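Long-range contacts in sugar-binding transport ATP-binding protein (Pyrococcus horikoshii, PDB 1V43), which probably binds and hydrolyses ATP to power sugar uptake, as the ATP-binding cassette subunit of an ABC transporter: residues M247-S253 against T283-R289; Q219-I223 against N234-V238. All blocks are in the same frame, centred on the assembly; numbering follows the deposited sequence.

Interaction 1 (M247-S253 against T283-R289)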
loop_
_atom_site.group_PDB
_atom_site.type_symbol
_atom_site.label_atom_id
_atom_site.label_comp_id
_atom_site.label_asym_id
_atom_site.label_seq_id
_atom_site.Cartn_x
_atom_site.Cartn_y
_atom_site.Cartn_z
ATOM N N MET A 247 9.779 3.541 -10.441
ATOM C CA MET A 247 10.440 4.449 -11.373
ATOM C C MET A 247 10.268 3.914 -12.789
ATOM O O MET A 247 10.414 2.715 -13.013
ATOM C CB MET A 247 11.933 4.525 -11.071
ATOM C CG MET A 247 12.756 5.227 -12.162
ATOM S SD MET A 247 14.553 5.250 -11.812
ATOM C CE MET A 247 14.589 6.235 -10.294
ATOM N N ASN A 248 9.959 4.790 -13.739
ATOM C CA ASN A 248 9.806 4.371 -15.129
ATOM C C ASN A 248 11.188 4.057 -15.706
ATOM O O ASN A 248 12.099 4.878 -15.624
ATOM C CB ASN A 248 9.159 5.486 -15.954
ATOM C CG ASN A 248 7.771 5.830 -15.474
ATOM O OD1 ASN A 248 7.540 6.892 -14.889
ATOM N ND2 ASN A 248 6.835 4.924 -15.702
ATOM N N ILE A 249 11.346 2.866 -16.274
ATOM C CA ILE A 249 12.620 2.469 -16.876
ATOM C C ILE A 249 12.428 2.295 -18.386
ATOM O O ILE A 249 11.734 1.387 -18.837
ATOM C CB ILE A 249 13.145 1.141 -16.268
ATOM C CG1 ILE A 249 13.367 1.297 -14.757
ATOM C CG2 ILE A 249 14.454 0.753 -16.920
ATOM C CD1 ILE A 249 14.420 2.324 -14.402
ATOM N N LEU A 250 13.039 3.182 -19.163
ATOM C CA LEU A 250 12.912 3.125 -20.613
ATOM C C LEU A 250 14.238 2.937 -21.333
ATOM O O LEU A 250 15.211 3.632 -21.065
ATOM C CB LEU A 250 12.244 4.402 -21.133
ATOM C CG LEU A 250 10.849 4.715 -20.601
ATOM C CD1 LEU A 250 10.270 5.899 -21.361
ATOM C CD2 LEU A 250 9.963 3.499 -20.749
ATOM N N GLU A 251 14.258 1.997 -22.265
ATOM C CA GLU A 251 15.451 1.705 -23.049
ATOM C C GLU A 251 15.653 2.794 -24.099
ATOM O O GLU A 251 14.761 3.053 -24.894
ATOM C CB GLU A 251 15.278 0.346 -23.721
ATOM C CG GLU A 251 16.522 -0.225 -24.348
ATOM C CD GLU A 251 16.311 -1.656 -24.813
ATOM O OE1 GLU A 251 17.229 -2.212 -25.451
ATOM O OE2 GLU A 251 15.229 -2.224 -24.535
ATOM N N VAL A 252 16.812 3.448 -24.097
ATOM C CA VAL A 252 17.073 4.497 -25.079
ATOM C C VAL A 252 18.510 4.520 -25.632
ATOM O O VAL A 252 19.402 3.843 -25.116
ATOM C CB VAL A 252 16.749 5.896 -24.507
ATOM C CG1 VAL A 252 15.298 5.944 -24.049
ATOM C CG2 VAL A 252 17.695 6.235 -23.373
ATOM N N SER A 253 18.714 5.304 -26.690
ATOM C CA SER A 253 20.025 5.440 -27.320
ATOM C C SER A 253 20.527 6.864 -27.132
ATOM O O SER A 253 19.751 7.814 -27.232
ATOM C CB SER A 253 19.930 5.115 -28.811
ATOM O OG SER A 253 19.572 3.758 -29.005
ATOM N N THR A 283 23.111 1.854 -26.305
ATOM C CA THR A 283 21.851 1.820 -25.563
ATOM C C THR A 283 22.035 1.795 -24.041
ATOM O O THR A 283 22.872 1.064 -23.507
ATOM C CB THR A 283 21.004 0.600 -25.955
ATOM O OG1 THR A 283 20.599 0.716 -27.324
ATOM C CG2 THR A 283 19.769 0.507 -25.075
ATOM N N VAL A 284 21.231 2.599 -23.353
ATOM C CA VAL A 284 21.268 2.689 -21.899
ATOM C C VAL A 284 19.838 2.686 -21.373
ATOM O O VAL A 284 18.895 2.819 -22.146
ATOM C CB VAL A 284 21.975 3.979 -21.440
ATOM C CG1 VAL A 284 23.442 3.919 -21.815
ATOM C CG2 VAL A 284 21.320 5.204 -22.075
ATOM N N LEU A 285 19.670 2.521 -20.066
ATOM C CA LEU A 285 18.337 2.503 -19.489
ATOM C C LEU A 285 18.046 3.867 -18.862
ATOM O O LEU A 285 18.774 4.328 -17.980
ATOM C CB LEU A 285 18.228 1.386 -18.447
ATOM C CG LEU A 285 18.492 -0.030 -18.976
ATOM C CD1 LEU A 285 18.339 -1.034 -17.854
ATOM C CD2 LEU A 285 17.523 -0.365 -20.114
ATOM N N PHE A 286 16.999 4.512 -19.362
ATOM C CA PHE A 286 16.549 5.824 -18.901
ATOM C C PHE A 286 15.526 5.621 -17.780
ATOM O O PHE A 286 14.679 4.737 -17.861
ATOM C CB PHE A 286 15.888 6.568 -20.063
ATOM C CG PHE A 286 15.175 7.834 -19.663
ATOM C CD1 PHE A 286 15.886 8.980 -19.339
ATOM C CD2 PHE A 286 13.788 7.882 -19.631
ATOM C CE1 PHE A 286 15.227 10.155 -18.994
ATOM C CE2 PHE A 286 13.125 9.051 -19.289
ATOM C CZ PHE A 286 13.847 10.189 -18.971
ATOM N N GLY A 287 15.603 6.444 -16.744
ATOM C CA GLY A 287 14.669 6.309 -15.646
ATOM C C GLY A 287 14.200 7.632 -15.072
ATOM O O GLY A 287 14.990 8.558 -14.876
ATOM N N ILE A 288 12.898 7.735 -14.822
ATOM C CA ILE A 288 12.331 8.938 -14.225
ATOM C C ILE A 288 11.122 8.473 -13.436
ATOM O O ILE A 288 10.324 7.690 -13.942
ATOM C CB ILE A 288 11.944 9.999 -15.290
ATOM C CG1 ILE A 288 11.473 11.266 -14.581
ATOM C CG2 ILE A 288 10.888 9.459 -16.243
ATOM C CD1 ILE A 288 11.116 12.370 -15.514
ATOM N N ARG A 289 11.016 8.912 -12.181
ATOM C CA ARG A 289 9.907 8.486 -11.318
ATOM C C ARG A 289 8.593 9.186 -11.634
ATOM O O ARG A 289 8.594 10.362 -11.974
ATOM C CB ARG A 289 10.243 8.735 -9.836
ATOM C CG ARG A 289 11.433 7.956 -9.310
ATOM C CD ARG A 289 11.519 8.119 -7.810
ATOM N NE ARG A 289 12.731 7.558 -7.228
ATOM C CZ ARG A 289 12.884 6.299 -6.853
ATOM N NH1 ARG A 289 11.894 5.429 -7.004
ATOM N NH2 ARG A 289 14.016 5.920 -6.268
#

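Interaction 2 (Q219-I223 against N234-V238)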
loop_
_atom_site.group_PDB
_atom_site.type_symbol
_atom_site.label_atom_id
_atom_site.label_comp_id
_atom_site.label_asym_id
_atom_site.label_seq_id
_atom_site.Cartn_x
_atom_site.Cartn_y
_atom_site.Cartn_z
ATOM N N GLN A 219 23.542 -10.559 -2.097
ATOM C CA GLN A 219 24.522 -9.477 -2.147
ATOM C C GLN A 219 24.006 -8.139 -1.661
ATOM O O GLN A 219 22.825 -7.818 -1.804
ATOM C CB GLN A 219 25.041 -9.270 -3.565
ATOM C CG GLN A 219 25.808 -10.438 -4.164
ATOM C CD GLN A 219 26.919 -9.963 -5.081
ATOM O OE1 GLN A 219 27.946 -9.467 -4.617
ATOM N NE2 GLN A 219 26.712 -10.091 -6.389
ATOM N N LEU A 220 24.910 -7.357 -1.086
ATOM C CA LEU A 220 24.573 -6.020 -0.622
ATOM C C LEU A 220 24.673 -5.119 -1.843
ATOM O O LEU A 220 25.772 -4.843 -2.333
ATOM C CB LEU A 220 25.575 -5.547 0.422
ATOM C CG LEU A 220 25.412 -4.086 0.838
ATOM C CD1 LEU A 220 24.019 -3.863 1.444
ATOM C CD2 LEU A 220 26.509 -3.727 1.839
ATOM N N LEU A 221 23.537 -4.667 -2.349
ATOM C CA LEU A 221 23.553 -3.793 -3.515
ATOM C C LEU A 221 23.886 -2.357 -3.153
ATOM O O LEU A 221 24.652 -1.693 -3.858
ATOM C CB LEU A 221 22.212 -3.845 -4.238
ATOM C CG LEU A 221 21.854 -5.221 -4.801
ATOM C CD1 LEU A 221 20.618 -5.107 -5.682
ATOM C CD2 LEU A 221 23.027 -5.755 -5.613
ATOM N N GLN A 222 23.339 -1.876 -2.042
ATOM C CA GLN A 222 23.599 -0.499 -1.642
ATOM C C GLN A 222 23.196 -0.234 -0.196
ATOM O O GLN A 222 22.243 -0.816 0.314
ATOM C CB GLN A 222 22.821 0.458 -2.574
ATOM C CG GLN A 222 22.992 1.958 -2.279
ATOM C CD GLN A 222 22.378 2.868 -3.349
ATOM O OE1 GLN A 222 21.832 2.408 -4.359
ATOM N NE2 GLN A 222 22.468 4.168 -3.126
ATOM N N ILE A 223 23.957 0.618 0.478
ATOM C CA ILE A 223 23.592 1.014 1.820
ATOM C C ILE A 223 23.680 2.542 1.880
ATOM O O ILE A 223 24.598 3.150 1.326
ATOM C CB ILE A 223 24.480 0.370 2.934
ATOM C CG1 ILE A 223 23.932 0.802 4.301
ATOM C CG2 ILE A 223 25.957 0.770 2.784
ATOM C CD1 ILE A 223 24.683 0.274 5.495
ATOM N N ASN A 234 21.993 3.374 -6.795
ATOM C CA ASN A 234 23.161 3.097 -7.618
ATOM C C ASN A 234 22.923 2.027 -8.685
ATOM O O ASN A 234 23.864 1.584 -9.338
ATOM C CB ASN A 234 24.348 2.693 -6.751
ATOM C CG ASN A 234 24.109 1.405 -6.014
ATOM O OD1 ASN A 234 23.369 0.537 -6.479
ATOM N ND2 ASN A 234 24.746 1.263 -4.863
ATOM N N SER A 235 21.668 1.621 -8.870
ATOM C CA SER A 235 21.351 0.601 -9.868
ATOM C C SER A 235 19.854 0.504 -10.156
ATOM O O SER A 235 19.032 1.060 -9.431
ATOM C CB SER A 235 21.859 -0.756 -9.395
ATOM O OG SER A 235 21.246 -1.094 -8.164
ATOM N N VAL A 236 19.502 -0.206 -11.221
ATOM C CA VAL A 236 18.100 -0.376 -11.586
ATOM C C VAL A 236 17.336 -1.082 -10.463
ATOM O O VAL A 236 16.255 -0.635 -10.066
ATOM C CB VAL A 236 17.948 -1.199 -12.887
ATOM C CG1 VAL A 236 16.475 -1.459 -13.172
ATOM C CG2 VAL A 236 18.580 -0.447 -14.051
ATOM N N PHE A 237 17.903 -2.171 -9.936
ATOM C CA PHE A 237 17.231 -2.900 -8.871
ATOM C C PHE A 237 16.846 -2.022 -7.676
ATOM O O PHE A 237 15.705 -2.079 -7.214
ATOM C CB PHE A 237 18.059 -4.088 -8.366
ATOM C CG PHE A 237 17.281 -4.983 -7.445
ATOM C CD1 PHE A 237 16.430 -5.954 -7.955
ATOM C CD2 PHE A 237 17.308 -4.777 -6.071
ATOM C CE1 PHE A 237 15.615 -6.704 -7.118
ATOM C CE2 PHE A 237 16.496 -5.521 -5.225
ATOM C CZ PHE A 237 15.645 -6.487 -5.751
ATOM N N VAL A 238 17.791 -1.228 -7.174
ATOM C CA VAL A 238 17.515 -0.342 -6.044
ATOM C C VAL A 238 16.534 0.760 -6.480
ATOM O O VAL A 238 15.613 1.117 -5.743
ATOM C CB VAL A 238 18.821 0.339 -5.499
ATOM C CG1 VAL A 238 18.466 1.327 -4.416
ATOM C CG2 VAL A 238 19.802 -0.724 -4.921
#

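Interaction 1 (M247-S253 against T283-R289)
Met247 meets Arg289 at both ends of its side chain, through CB and CE, and the backbone of Ile288 and Gly287 in between. CB lies beside the arginine chain, 3.9 Å from Arg289 CG. With CG anti to the backbone N (chi1 168°), the side chain swings over the opposing backbone, CG coming 3.7 Å from Ile288 N and SD 4.0 Å from Gly287 CA. The bend at chi3 (-63°) then sets CE over the centre of one guanidinium face of Arg289, 3.7 Å above the plane. Arg289 NH2 and NH1 bond to the backbone oxygens of Tyr230 and Ile242, which probably restrain the guanidinium plane under the methyl. Gly287, without a side chain, lets SD lie close over its CA.

Three pairs of backbone hydrogen bonds join Asn248 to Ile288, Leu250 to Phe286 and Val252 to Val284; the Val252 N to Val284 O bond is nearly straight, 178° at the hydrogen. On the face of Leu250, Val252 and Phe286, the ring takes Leu250 CB at its edge, while Val252 CG2 packs 3.8 Å from Phe286 CB. On the other face, Glu251 CG meets Thr283 CG2 at 3.4 Å, its carboxylate salt-bridged to Lys365 and Arg262. Strand 248-255 lies between 258-261 and 283-288 in an antiparallel five-stranded sheet, consistent with the OB-fold domain of MalK-type ATPases.

Interaction 2 (Q219-I223 against N234-V238)
Gln222 OE1 accepts the backbone N-H of Asn234 at 2.6 Å from Asn234 N, a short and nearly straight bond (171° at the hydrogen) whose donor is tilted from the carbonyl plane. The extended glutamine chain, with CG anti to the backbone N (chi1 180°), carries the amide to this point, and its other end, NE2, donates to the backbone oxygen of Arg232. Both ends of the amide are thus bonded to the backbone between helices 226-231 and 236-241, which should fix its rotation.

The amide of Asn234 approaches from the opposite direction and stacks on that of Gln222, the planes 26° apart. Its bonds go to other groups: Asn234 ND2 donates to Leu221 O at 3.1 Å, the acceptor lying close to the asparagine amide plane, and Asn234 OD1 receives Ser235 OG at 3.2 Å. Replacing Asn234 with an alanine would probably leave Leu221 O without this donor and Ser235 OG without its acceptor, and would uncover one side of the Gln222 amide.

Beyond these polar groups, Leu221 CD1 presses on the phenyl ring obliquely, 3.3 Å from Phe237 CD2, the two side chains crossing at about a right angle. Leu221 CB sits 4.0 Å from Val238 CG2, and Val238 CG1 approaches Gln222 OE1 to 3.5 Å.

Leu221 and Gln222 both face Val214 in a classic beta bulge, and both direct their CB toward the 234-238 segment. Ser235 is the N-cap of helix 236-241, whose Phe237 also touches Pro45 and lies about 7 Å, side chain to side chain, from the ATP-binding Cys48. The contact therefore sets the start of that helix against strand 219-224, an edge strand of the mixed sheet, beside its neighbour 211-216.

From the N terminus, the chain first builds most of the ABC ATPase domain, then reaches strand 219-224. Interaction 2 closes a short loop of ten residues, containing helix 226-231, and ties this strand to the helix that follows. After helix 236-241 a short connection leads to strand 248-255, and interaction 1 closes a second loop, containing strands 258-261 and 264-267, when strand 283-288 returns beside it. The two loops follow in series, neither nesting nor crossing. Their centres are about 17 Å apart, yet they touch where Leu285 CD1 packs 3.9 Å from Val236 CG2, joining helix 236-241, the last helix of the chain, to the OB-fold sheet.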